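Local structure of putative vitamin-B12 independent methionine synthase family protein (Listeria monocytogenes, 1YPX) at residues 16-19 against 20-23; 36-39 against 40-44. The protein probably transfers a methyl group from 5-methyltetrahydropteroyltriglutamate to homocysteine to form methionine, with zinc as the likely metal and without cobalamin. All coordinates share one frame; numbering follows the deposited sequence.

Contact 1. Residues 16-19 against 20-23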
loop_
_atom_site.group_PDB
_atom_site.type_symbol
_atom_site.label_atom_id
_atom_site.label_comp_id
_atom_site.label_asym_id
_atom_site.label_seq_id
_atom_site.Cartn_x
_atom_site.Cartn_y
_atom_site.Cartn_z
ATOM N N LEU A 16 14.344 0.716 0.046
ATOM C CA LEU A 16 15.454 0.264 -0.802
ATOM C C LEU A 16 16.155 -0.976 -0.266
ATOM O O LEU A 16 16.555 -1.013 0.896
ATOM C CB LEU A 16 16.490 1.376 -0.917
ATOM C CG LEU A 16 16.515 2.272 -2.146
ATOM C CD1 LEU A 16 15.118 2.770 -2.521
ATOM C CD2 LEU A 16 17.432 3.430 -1.832
ATOM N N ARG A 17 16.350 -1.972 -1.119
ATOM C CA ARG A 17 17.023 -3.201 -0.697
ATOM C C ARG A 17 18.505 -2.952 -0.393
ATOM O O ARG A 17 19.224 -2.391 -1.216
ATOM C CB ARG A 17 16.908 -4.291 -1.780
ATOM C CG ARG A 17 15.482 -4.570 -2.291
ATOM C CD ARG A 17 14.984 -3.450 -3.221
ATOM N NE ARG A 17 16.031 -2.444 -3.442
ATOM C CZ ARG A 17 15.882 -1.322 -4.136
ATOM N NH1 ARG A 17 14.718 -1.039 -4.705
ATOM N NH2 ARG A 17 16.898 -0.474 -4.238
ATOM N N THR A 18 18.962 -3.365 0.786
ATOM C CA THR A 18 20.367 -3.185 1.146
ATOM C C THR A 18 21.218 -4.221 0.434
ATOM O O THR A 18 20.700 -5.091 -0.272
ATOM C CB THR A 18 20.600 -3.350 2.652
ATOM O OG1 THR A 18 20.107 -4.626 3.074
ATOM C CG2 THR A 18 19.891 -2.253 3.418
ATOM N N LYS A 19 22.531 -4.129 0.620
ATOM C CA LYS A 19 23.434 -5.081 -0.008
ATOM C C LYS A 19 23.315 -6.441 0.684
ATOM O O LYS A 19 23.523 -7.482 0.062
ATOM C CB LYS A 19 24.883 -4.559 0.030
ATOM C CG LYS A 19 25.923 -5.555 -0.495
ATOM C CD LYS A 19 27.214 -4.879 -0.976
ATOM C CE LYS A 19 27.159 -4.513 -2.465
ATOM N NZ LYS A 19 27.134 -5.702 -3.379
ATOM N N GLY A 20 22.972 -6.433 1.967
ATOM C CA GLY A 20 22.816 -7.690 2.676
ATOM C C GLY A 20 21.697 -8.508 2.044
ATOM O O GLY A 20 21.860 -9.693 1.747
ATOM N N ILE A 21 20.551 -7.874 1.836
ATOM C CA ILE A 21 19.426 -8.555 1.221
ATOM C C ILE A 21 19.690 -8.765 -0.264
ATOM O O ILE A 21 19.204 -9.723 -0.859
ATOM C CB ILE A 21 18.119 -7.751 1.397
ATOM C CG1 ILE A 21 16.978 -8.420 0.615
ATOM C CG2 ILE A 21 18.318 -6.338 0.916
ATOM C CD1 ILE A 21 16.669 -9.856 1.049
ATOM N N LYS A 22 20.470 -7.870 -0.855
ATOM C CA LYS A 22 20.789 -7.959 -2.277
ATOM C C LYS A 22 21.628 -9.206 -2.549
ATOM O O LYS A 22 21.284 -10.035 -3.397
ATOM C CB LYS A 22 21.570 -6.720 -2.710
ATOM C CG LYS A 22 21.327 -6.302 -4.135
ATOM C CD LYS A 22 20.033 -5.522 -4.246
ATOM C CE LYS A 22 19.755 -5.101 -5.690
ATOM N NZ LYS A 22 20.822 -4.229 -6.253
ATOM N N ASP A 23 22.737 -9.313 -1.817
ATOM C CA ASP A 23 23.678 -10.431 -1.916
ATOM C C ASP A 23 22.985 -11.760 -1.625
ATOM O O ASP A 23 23.134 -12.737 -2.370
ATOM C CB ASP A 23 24.836 -10.232 -0.923
ATOM C CG ASP A 23 25.844 -9.174 -1.382
ATOM O OD1 ASP A 23 26.734 -8.820 -0.576
ATOM O OD2 ASP A 23 25.760 -8.705 -2.541
#

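Contact 2. Residues 36-39 against 40-44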
loop_
_atom_site.group_PDB
_atom_site.type_symbol
_atom_site.label_atom_id
_atom_site.label_comp_id
_atom_site.label_asym_id
_atom_site.label_seq_id
_atom_site.Cartn_x
_atom_site.Cartn_y
_atom_site.Cartn_z
ATOM N N LEU A 36 15.184 -21.634 3.669
ATOM C CA LEU A 36 15.154 -21.640 5.125
ATOM C C LEU A 36 16.364 -20.923 5.720
ATOM O O LEU A 36 16.412 -20.698 6.922
ATOM C CB LEU A 36 15.096 -23.090 5.644
ATOM C CG LEU A 36 16.040 -24.149 5.039
ATOM C CD1 LEU A 36 16.371 -25.211 6.089
ATOM C CD2 LEU A 36 15.405 -24.789 3.813
ATOM N N GLU A 37 17.328 -20.551 4.877
ATOM C CA GLU A 37 18.542 -19.869 5.334
ATOM C C GLU A 37 18.501 -18.385 4.974
ATOM O O GLU A 37 18.977 -17.525 5.727
ATOM C CB GLU A 37 19.772 -20.523 4.692
ATOM C CG GLU A 37 21.116 -20.194 5.343
ATOM C CD GLU A 37 22.301 -20.787 4.586
ATOM O OE1 GLU A 37 22.210 -21.957 4.147
ATOM O OE2 GLU A 37 23.327 -20.088 4.439
ATOM N N LEU A 38 17.939 -18.099 3.804
ATOM C CA LEU A 38 17.792 -16.736 3.300
ATOM C C LEU A 38 16.908 -15.913 4.232
ATOM O O LEU A 38 17.022 -14.691 4.294
ATOM C CB LEU A 38 17.156 -16.763 1.904
ATOM C CG LEU A 38 16.559 -15.456 1.370
ATOM C CD1 LEU A 38 17.683 -14.454 1.147
ATOM C CD2 LEU A 38 15.808 -15.704 0.066
ATOM N N ARG A 39 16.028 -16.583 4.960
ATOM C CA ARG A 39 15.130 -15.869 5.845
ATOM C C ARG A 39 15.839 -15.155 6.984
ATOM O O ARG A 39 15.465 -14.040 7.360
ATOM C CB ARG A 39 14.076 -16.810 6.410
ATOM C CG ARG A 39 13.037 -16.056 7.195
ATOM C CD ARG A 39 11.785 -16.861 7.439
ATOM N NE ARG A 39 10.804 -16.040 8.131
ATOM C CZ ARG A 39 9.861 -15.325 7.527
ATOM N NH1 ARG A 39 9.017 -14.606 8.254
ATOM N NH2 ARG A 39 9.742 -15.355 6.208
ATOM N N LYS A 40 16.861 -15.805 7.531
ATOM C CA LYS A 40 17.625 -15.228 8.628
ATOM C C LYS A 40 18.181 -13.870 8.232
ATOM O O LYS A 40 17.917 -12.871 8.894
ATOM C CB LYS A 40 18.766 -16.168 9.038
ATOM C CG LYS A 40 18.377 -17.239 10.072
ATOM C CD LYS A 40 18.050 -16.602 11.424
ATOM C CE LYS A 40 17.682 -17.631 12.480
ATOM N NZ LYS A 40 17.154 -17.012 13.738
ATOM N N ILE A 41 18.950 -13.825 7.153
ATOM C CA ILE A 41 19.513 -12.561 6.718
ATOM C C ILE A 41 18.399 -11.518 6.578
ATOM O O ILE A 41 18.511 -10.402 7.096
ATOM C CB ILE A 41 20.252 -12.711 5.377
ATOM C CG1 ILE A 41 21.335 -13.780 5.492
ATOM C CG2 ILE A 41 20.904 -11.382 4.997
ATOM C CD1 ILE A 41 21.712 -14.422 4.169
ATOM N N GLU A 42 17.327 -11.890 5.876
ATOM C CA GLU A 42 16.192 -10.998 5.695
ATOM C C GLU A 42 15.794 -10.457 7.065
ATOM O O GLU A 42 15.531 -9.270 7.223
ATOM C CB GLU A 42 14.990 -11.733 5.097
ATOM C CG GLU A 42 15.178 -12.306 3.709
ATOM C CD GLU A 42 13.854 -12.754 3.101
ATOM O OE1 GLU A 42 13.041 -13.368 3.833
ATOM O OE2 GLU A 42 13.624 -12.492 1.894
ATOM N N ASN A 43 15.762 -11.348 8.049
ATOM C CA ASN A 43 15.399 -10.987 9.404
ATOM C C ASN A 43 16.320 -9.931 9.995
ATOM O O ASN A 43 15.873 -9.025 10.699
ATOM C CB ASN A 43 15.395 -12.230 10.293
ATOM C CG ASN A 43 14.084 -12.977 10.225
ATOM O OD1 ASN A 43 13.798 -13.838 11.056
ATOM N ND2 ASN A 43 13.271 -12.644 9.232
ATOM N N THR A 44 17.609 -10.066 9.698
ATOM C CA THR A 44 18.642 -9.145 10.160
ATOM C C THR A 44 18.468 -7.826 9.419
ATOM O O THR A 44 18.442 -6.748 10.019
ATOM C CB THR A 44 20.048 -9.716 9.844
ATOM O OG1 THR A 44 20.153 -11.036 10.392
ATOM C CG2 THR A 44 21.148 -8.833 10.427
HETATM O O HOH W 1 11.457 -15.932 3.505
#

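Contact 1. Residues 16-19 against 20-23
The N-terminal cap of helix 19-30 is the element that joins residues 16-19 to 20-23, with T18 as the N-cap residue whose backbone oxygen starts the helical bonding. K22 N donates to T18 O at 2.8 Å, and the N-H...O angle of 137° shows a bent bond. One residue on, D23 N reaches K19 O at 2.7 Å with an angle of 170°; both bonds span four residues, but this second one is nearly straight.

The T18 side chain stands at the same helix end. Its OG1 sits between the backbone N and the carbonyl carbon (chi1 56°) and lies 3.3 Å from I21 CG2, the two side chains crossing at about a right angle. The hydroxyl is hydrogen-bonded to E45 OE1 on helix 35-56, so the cap residue is tied to the next helix of a chain whose fold resembles a TIM barrel. I21 CG2 is also 3.7 Å from R17 CB, so the methyl branch touches both residues leading into the helix. The end of I21 leads away from this turn, and its side chain also packs on F66, E42 and E45.

Toward the exposed side, K19 and D23 pair one turn apart. K19 NZ lies 3.4 Å from D23 OD2, a salt bridge whose hydrogen bond is weak. The lysine chain leaves its backbone extended and then bends at its last two torsions, which turns the ammonium back toward the carboxylate. Lower down, K19 CG lies 3.4 Å from D23 OD1, so the aspartate meets both the aliphatic stem and the charged end. Nearer the loop, K22 CD comes to 4.2 Å from R17 CB, a loose aliphatic touch.

Contact 2. Residues 36-39 against 40-44
Backbone bonding links L38, R39, E42 and N43 across one turn near the start of helix 35-56. E42 N donates to L38 O at 3.2 Å with an N-H...O angle of 170°, and N43 N donates to R39 O at 2.8 Å with an angle of 150°. K40 N adds a weak bond to E37 O.

Nonpolar contact follows the same spacing: E42 CG, anti to its carbonyl carbon (chi1 -63°), runs back across L38 at a slant, 4.2 Å from L38 CG. This face of the helix is turned to helix 19-30, which in this TIM-barrel-like fold precedes it in the chain; L38 packs there on A24 and F28, and I41 on A24.

Charge and water join R39 to E42. The nearest charged atoms, R39 NH2 and E42 OE1, are 4.5 Å apart, and the oxygen lies well out of the guanidinium plane, which excludes a direct N-H bond. A water spans the gap, accepting from R39 NH2 at 3.3 Å and donating to E42 OE1 at 3.0 Å. Each group has a stronger partner beyond the turn: R39 NH1 forms a salt bridge with D119, and E42 OE1 with R67.

How the contacts relate
From the N terminus, contact 1 comes first, at the start of helix 19-30, and contact 2 follows near the start of helix 35-56. Each lies within one unbroken run of residues, so neither closes a loop; they stand in series without nesting or crossing, their centres about 12 Å apart. The two meet by packing: G20 O lies 3.8 Å from I41 CG2, and I21 CD1 lies 3.9 Å from E42 CG. The first turn of helix 19-30 thus packs against residues 41-42 of helix 35-56, and both helices precede strand 60-61, which forms one edge of the parallel sheet as counted within this chain.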